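Local structure of polyphosphate kinase (Porphyromonas gingivalis, 2O8R) at residues Asn21-Met26 with Lys655-Asp660; Arg586-Val591 with Ile648-Asn653. The protein probably catalyses the reversible transfer of the terminal phosphate of ATP to a growing chain of inorganic polyphosphate, as a magnesium-dependent kinase of the PPK1 family. The protein carries 3 engineered substitutions. All blocks are in the same frame, centred on the assembly; numbering follows the deposited sequence.

Interaction 1. Residues Asn21-Met26 with Lys655-Asp660; sequences NERVLM and KACRID
Arg23, on helix 13-29 of the N-terminal domain, reaches across a buried domain interface to Lys655, in the loop that leads into strand 657-659, and to Cys657 on that strand, near the edge of the C-terminal sheet. The contact is carried almost wholly by this one arginine. Its CG is anti to the backbone N (chi1 174°), and a bend at chi2 (64°) turns the rest of the chain toward the loop. The guanidinium meets the backbone of Lys655, not its charged end. Arg23 NH2 donates a hydrogen bond of 2.8 Å to Lys655 O. The bond is bent, with an angle of 142° at the hydrogen, and the oxygen sits at the guanidinium edge, somewhat tilted from its plane. A water lies at the guanidinium edge, in plane, and accepts from Arg23 NE at 2.7 Å. The same water donates to Lys655 O at 2.7 Å. One carbonyl oxygen is thus held twice, directly and through the water.

This joins two parts of the chain that lie far apart in sequence, the helical N-terminal domain and a phospholipase D-like domain. Arg23 is about 8 Å from Arg570 and about 9 Å from Asn48, side chain to side chain. Both are predicted ATP-binding residues, so the interface probably borders the nucleotide site.

Cys657 SG approaches the guanidinium obliquely, 3.6 Å from Arg23 NE, and also touches the CD methylene. The aliphatic part of Lys655 runs past the NH2 end, with its CB 4.0 Å from Arg23 NH2. Lys655 NZ turns to salt bridges with Asp592 and Glu27. Glu27 also pairs with Arg23 NH2. This shared carboxylate would offset the like charges of Arg23 NH2 and Lys655 NZ, which are 5.6 Å apart.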
loop_
_atom_site.group_PDB
_atom_site.type_symbol
_atom_site.label_atom_id
_atom_site.label_comp_id
_atom_site.label_asym_id
_atom_site.label_seq_id
_atom_site.Cartn_x
_atom_site.Cartn_y
_atom_site.Cartn_z
ATOM N N ASN A 21 -12.618 -6.865 25.766
ATOM C CA ASN A 21 -12.600 -7.788 24.647
ATOM C C ASN A 21 -13.689 -8.846 24.760
ATOM O O ASN A 21 -14.178 -9.335 23.743
ATOM C CB ASN A 21 -11.218 -8.388 24.400
ATOM C CG ASN A 21 -10.828 -8.357 22.929
ATOM O OD1 ASN A 21 -11.259 -7.482 22.170
ATOM N ND2 ASN A 21 -10.011 -9.312 22.519
ATOM N N GLU A 22 -14.098 -9.162 25.988
ATOM C CA GLU A 22 -15.300 -9.974 26.213
ATOM C C GLU A 22 -16.539 -9.323 25.571
ATOM O O GLU A 22 -17.331 -9.995 24.911
ATOM C CB GLU A 22 -15.526 -10.184 27.708
ATOM C CG GLU A 22 -16.873 -10.797 28.079
ATOM C CD GLU A 22 -16.780 -12.214 28.651
ATOM O OE1 GLU A 22 -17.817 -12.698 29.159
ATOM O OE2 GLU A 22 -15.692 -12.841 28.604
ATOM N N ARG A 23 -16.695 -8.013 25.748
ATOM C CA ARG A 23 -17.817 -7.294 25.156
ATOM C C ARG A 23 -17.760 -7.268 23.615
ATOM O O ARG A 23 -18.801 -7.227 22.945
ATOM C CB ARG A 23 -17.889 -5.884 25.728
ATOM C CG ARG A 23 -18.923 -4.992 25.075
ATOM C CD ARG A 23 -20.328 -5.514 25.298
ATOM N NE ARG A 23 -21.303 -4.693 24.592
ATOM C CZ ARG A 23 -21.859 -5.017 23.429
ATOM N NH1 ARG A 23 -21.530 -6.151 22.834
ATOM N NH2 ARG A 23 -22.749 -4.210 22.867
ATOM N N VAL A 24 -16.547 -7.292 23.062
ATOM C CA VAL A 24 -16.366 -7.391 21.611
ATOM C C VAL A 24 -16.823 -8.777 21.140
ATOM O O VAL A 24 -17.583 -8.903 20.177
ATOM C CB VAL A 24 -14.899 -7.114 21.194
ATOM C CG1 VAL A 24 -14.728 -7.259 19.694
ATOM C CG2 VAL A 24 -14.496 -5.719 21.608
ATOM N N LEU A 25 -16.380 -9.808 21.853
ATOM C CA LEU A 25 -16.838 -11.174 21.620
ATOM C C LEU A 25 -18.361 -11.291 21.709
ATOM O O LEU A 25 -18.967 -12.076 20.991
ATOM C CB LEU A 25 -16.173 -12.142 22.602
ATOM C CG LEU A 25 -16.314 -13.640 22.324
ATOM C CD1 LEU A 25 -16.209 -13.939 20.847
ATOM C CD2 LEU A 25 -15.260 -14.412 23.078
HETATM N N MSE A 26 -18.975 -10.507 22.589
HETATM C CA MSE A 26 -20.427 -10.515 22.716
HETATM C C MSE A 26 -21.163 -9.982 21.490
HETATM O O MSE A 26 -22.215 -10.526 21.131
HETATM C CB MSE A 26 -20.861 -9.775 23.964
HETATM C CG MSE A 26 -20.673 -10.603 25.207
HETATM SE SE MSE A 26 -20.624 -9.537 26.833
HETATM C CE MSE A 26 -20.846 -11.020 28.103
ATOM N N LYS A 655 -27.446 -1.704 22.831
ATOM C CA LYS A 655 -26.034 -2.079 22.786
ATOM C C LYS A 655 -25.328 -1.819 24.104
ATOM O O LYS A 655 -24.392 -2.538 24.454
ATOM C CB LYS A 655 -25.298 -1.351 21.642
ATOM C CG LYS A 655 -25.713 -1.836 20.238
ATOM C CD LYS A 655 -25.700 -3.361 20.170
ATOM C CE LYS A 655 -26.236 -3.887 18.860
ATOM N NZ LYS A 655 -25.190 -3.942 17.798
ATOM N N ALA A 656 -25.782 -0.791 24.822
ATOM C CA ALA A 656 -25.121 -0.331 26.048
ATOM C C ALA A 656 -25.066 -1.398 27.098
ATOM O O ALA A 656 -26.025 -2.157 27.292
ATOM C CB ALA A 656 -25.811 0.903 26.624
ATOM N N CYS A 657 -23.936 -1.473 27.795
ATOM C CA CYS A 657 -23.791 -2.393 28.916
ATOM C C CYS A 657 -23.304 -1.666 30.165
ATOM O O CYS A 657 -22.451 -0.782 30.087
ATOM C CB CYS A 657 -22.826 -3.525 28.559
ATOM S SG CYS A 657 -23.517 -4.773 27.447
ATOM N N ARG A 658 -23.852 -2.042 31.316
ATOM C CA ARG A 658 -23.405 -1.500 32.575
ATOM C C ARG A 658 -22.399 -2.496 33.096
ATOM O O ARG A 658 -22.490 -3.689 32.810
ATOM C CB ARG A 658 -24.562 -1.259 33.553
ATOM C CG ARG A 658 -25.145 -2.505 34.150
ATOM C CD ARG A 658 -26.268 -2.200 35.131
ATOM N NE ARG A 658 -27.057 -3.411 35.370
ATOM C CZ ARG A 658 -26.779 -4.311 36.312
ATOM N NH1 ARG A 658 -25.747 -4.127 37.140
ATOM N NH2 ARG A 658 -27.545 -5.388 36.437
ATOM N N ILE A 659 -21.404 -1.973 33.796
ATOM C CA ILE A 659 -20.345 -2.768 34.381
ATOM C C ILE A 659 -20.663 -3.003 35.851
ATOM O O ILE A 659 -21.151 -2.106 36.556
ATOM C CB ILE A 659 -18.988 -2.026 34.270
ATOM C CG1 ILE A 659 -18.705 -1.625 32.819
ATOM C CG2 ILE A 659 -17.854 -2.866 34.828
ATOM C CD1 ILE A 659 -18.680 -2.780 31.853
ATOM N N ASP A 660 -20.396 -4.209 36.326
ATOM C CA ASP A 660 -20.493 -4.438 37.756
ATOM C C ASP A 660 -19.114 -4.586 38.394
ATOM O O ASP A 660 -18.085 -4.478 37.715
ATOM C CB ASP A 660 -21.397 -5.630 38.060
ATOM C CG ASP A 660 -20.906 -6.919 37.434
ATOM O OD1 ASP A 660 -19.698 -7.238 37.510
ATOM O OD2 ASP A 660 -21.756 -7.636 36.880
HETATM O O HOH W 1 -21.784 -2.077 25.029
#

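Interaction 2. Residues Arg586-Val591 with Ile648-Asn653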
loop_
_atom_site.group_PDB
_atom_site.type_symbol
_atom_site.label_atom_id
_atom_site.label_comp_id
_atom_site.label_asym_id
_atom_site.label_seq_id
_atom_site.Cartn_x
_atom_site.Cartn_y
_atom_site.Cartn_z
ATOM N N ARG A 586 -22.393 5.671 38.033
ATOM C CA ARG A 586 -22.860 4.669 37.058
ATOM C C ARG A 586 -21.862 4.558 35.912
ATOM O O ARG A 586 -21.444 5.560 35.340
ATOM C CB ARG A 586 -24.241 5.021 36.497
ATOM C CG ARG A 586 -25.378 4.800 37.464
ATOM C CD ARG A 586 -26.730 4.662 36.782
ATOM N NE ARG A 586 -26.970 5.611 35.687
ATOM C CZ ARG A 586 -27.236 6.916 35.818
ATOM N NH1 ARG A 586 -27.265 7.512 37.013
ATOM N NH2 ARG A 586 -27.459 7.636 34.725
ATOM N N VAL A 587 -21.485 3.331 35.582
ATOM C CA VAL A 587 -20.499 3.086 34.543
ATOM C C VAL A 587 -21.123 2.381 33.345
ATOM O O VAL A 587 -21.602 1.240 33.433
ATOM C CB VAL A 587 -19.329 2.258 35.076
ATOM C CG1 VAL A 587 -18.375 1.897 33.951
ATOM C CG2 VAL A 587 -18.605 3.026 36.164
ATOM N N THR A 588 -21.104 3.076 32.218
ATOM C CA THR A 588 -21.643 2.534 30.991
ATOM C C THR A 588 -20.538 2.301 29.975
ATOM O O THR A 588 -19.757 3.200 29.668
ATOM C CB THR A 588 -22.708 3.462 30.412
ATOM O OG1 THR A 588 -23.748 3.627 31.384
ATOM C CG2 THR A 588 -23.291 2.894 29.121
ATOM N N ARG A 589 -20.460 1.073 29.486
ATOM C CA ARG A 589 -19.652 0.775 28.328
ATOM C C ARG A 589 -20.559 0.629 27.112
ATOM O O ARG A 589 -21.436 -0.237 27.072
ATOM C CB ARG A 589 -18.877 -0.503 28.548
ATOM C CG ARG A 589 -18.289 -1.094 27.303
ATOM C CD ARG A 589 -17.606 -2.389 27.658
ATOM N NE ARG A 589 -16.367 -2.108 28.357
ATOM C CZ ARG A 589 -15.810 -2.906 29.256
ATOM N NH1 ARG A 589 -16.388 -4.052 29.579
ATOM N NH2 ARG A 589 -14.672 -2.548 29.833
ATOM N N LEU A 590 -20.350 1.502 26.132
ATOM C CA LEU A 590 -21.059 1.417 24.871
ATOM C C LEU A 590 -20.126 0.904 23.786
ATOM O O LEU A 590 -19.136 1.558 23.455
ATOM C CB LEU A 590 -21.628 2.783 24.478
ATOM C CG LEU A 590 -22.407 2.770 23.162
ATOM C CD1 LEU A 590 -23.587 1.808 23.244
ATOM C CD2 LEU A 590 -22.855 4.184 22.777
ATOM N N VAL A 591 -20.447 -0.274 23.262
ATOM C CA VAL A 591 -19.767 -0.876 22.112
ATOM C C VAL A 591 -20.833 -1.221 21.071
ATOM O O VAL A 591 -21.834 -1.872 21.384
ATOM C CB VAL A 591 -19.002 -2.154 22.512
ATOM C CG1 VAL A 591 -18.722 -3.060 21.302
ATOM C CG2 VAL A 591 -17.730 -1.795 23.230
ATOM N N ILE A 648 -28.762 10.703 24.764
ATOM C CA ILE A 648 -29.094 9.581 23.882
ATOM C C ILE A 648 -28.236 8.353 24.211
ATOM O O ILE A 648 -28.759 7.249 24.337
ATOM C CB ILE A 648 -28.949 9.940 22.407
ATOM C CG1 ILE A 648 -29.842 11.139 22.083
ATOM C CG2 ILE A 648 -29.288 8.737 21.547
ATOM C CD1 ILE A 648 -29.925 11.499 20.629
ATOM N N GLN A 649 -26.930 8.540 24.390
ATOM C CA GLN A 649 -26.101 7.393 24.727
ATOM C C GLN A 649 -26.531 6.757 26.054
ATOM O O GLN A 649 -26.650 5.534 26.140
ATOM C CB GLN A 649 -24.601 7.722 24.686
ATOM C CG GLN A 649 -24.111 8.192 23.318
ATOM C CD GLN A 649 -22.623 7.957 23.094
ATOM O OE1 GLN A 649 -21.823 8.005 24.030
ATOM N NE2 GLN A 649 -22.247 7.703 21.843
ATOM N N LEU A 650 -26.813 7.576 27.066
ATOM C CA LEU A 650 -27.195 7.052 28.393
ATOM C C LEU A 650 -28.586 6.446 28.416
ATOM O O LEU A 650 -28.961 5.802 29.394
ATOM C CB LEU A 650 -27.110 8.132 29.470
ATOM C CG LEU A 650 -25.713 8.561 29.896
ATOM C CD1 LEU A 650 -25.878 9.710 30.860
ATOM C CD2 LEU A 650 -24.918 7.396 30.518
ATOM N N ARG A 651 -29.335 6.660 27.335
ATOM C CA ARG A 651 -30.690 6.150 27.184
ATOM C C ARG A 651 -30.693 4.825 26.414
ATOM O O ARG A 651 -31.691 4.089 26.462
ATOM C CB ARG A 651 -31.558 7.188 26.464
ATOM C CG ARG A 651 -33.059 7.111 26.740
ATOM C CD ARG A 651 -33.837 8.144 25.906
ATOM N NE ARG A 651 -33.179 9.451 25.930
ATOM C CZ ARG A 651 -33.321 10.381 24.991
ATOM N NH1 ARG A 651 -34.107 10.158 23.943
ATOM N NH2 ARG A 651 -32.673 11.534 25.091
ATOM N N ASP A 652 -29.577 4.531 25.721
ATOM C CA ASP A 652 -29.405 3.292 24.938
ATOM C C ASP A 652 -29.751 2.044 25.721
ATOM O O ASP A 652 -29.100 1.736 26.723
ATOM C CB ASP A 652 -27.965 3.142 24.440
ATOM C CG ASP A 652 -27.771 1.913 23.523
ATOM O OD1 ASP A 652 -27.427 2.113 22.351
ATOM O OD2 ASP A 652 -27.964 0.752 23.949
ATOM N N ASN A 653 -30.757 1.318 25.250
ATOM C CA ASN A 653 -31.094 0.005 25.818
ATOM C C ASN A 653 -30.841 -1.187 24.895
ATOM O O ASN A 653 -31.355 -2.272 25.168
ATOM C CB ASN A 653 -32.560 -0.033 26.259
ATOM C CG ASN A 653 -33.499 0.556 25.228
ATOM O OD1 ASN A 653 -33.170 0.659 24.051
ATOM N ND2 ASN A 653 -34.678 0.953 25.670
#
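The side-chain amide of Gln649 and the carboxylate of Asp652 each present a flat face to one methyl of Leu590. Leu590 CD2 lies over the amide, 3.7 Å from Gln649 NE2 and 3.8 Å from Gln649 CD. Leu590 CD1 lies over the carboxylate, 4.0 Å from Asp652 OD1. The leucine CG is anti to the backbone N (chi1 -179°), which carries the forked end toward both groups. It crosses each partner at about a right angle.

The polar atoms of both flat groups are bonded elsewhere. Gln649 NE2 donates to Glu596 and Gln649 OE1 accepts from Lys542, which should fix the turn of the amide. Asp652 OD2 accepts from the backbone N of Ile654, Lys655 and Ala656, the first of these closing an Asx turn, and OD1 accepts from Ala678 N.

Here the C-terminal end of helix 636-651 packs on strand 585-589, in the alpha/beta layering of the second phospholipase D-like domain. The side chain of Leu590 is about 6 Å from that of Arg570, a predicted ATP-binding residue.

Two residues earlier, Thr588 is met by Leu650. Leu650 CD2 stands 4.0 Å from Thr588 OG1, whose polar partner is Lys668. The leucine also rests on Asp566 and Ile568 of the neighbouring strand 564-569.

In the fold
From the N terminus, helix 13-29 comes first and supplies residues 21-26. The chain then runs through the rest of the N-terminal domain, the middle domain and the first C-terminal domain. In the second C-terminal domain it forms strand 585-589, then helix 636-651, whose end returns to that strand in interaction 2. This closes a loop of 56 residues. Strand 657-659 follows soon after, and interaction 1 closes a loop of 628 residues around the smaller one. Strands 585-589 and 657-659 are antiparallel neighbours in one sheet, with Cys657 O 2.8 Å from Arg589 N. Interaction 2 fastens a helix to this sheet, and interaction 1 joins the N-terminal domain to it.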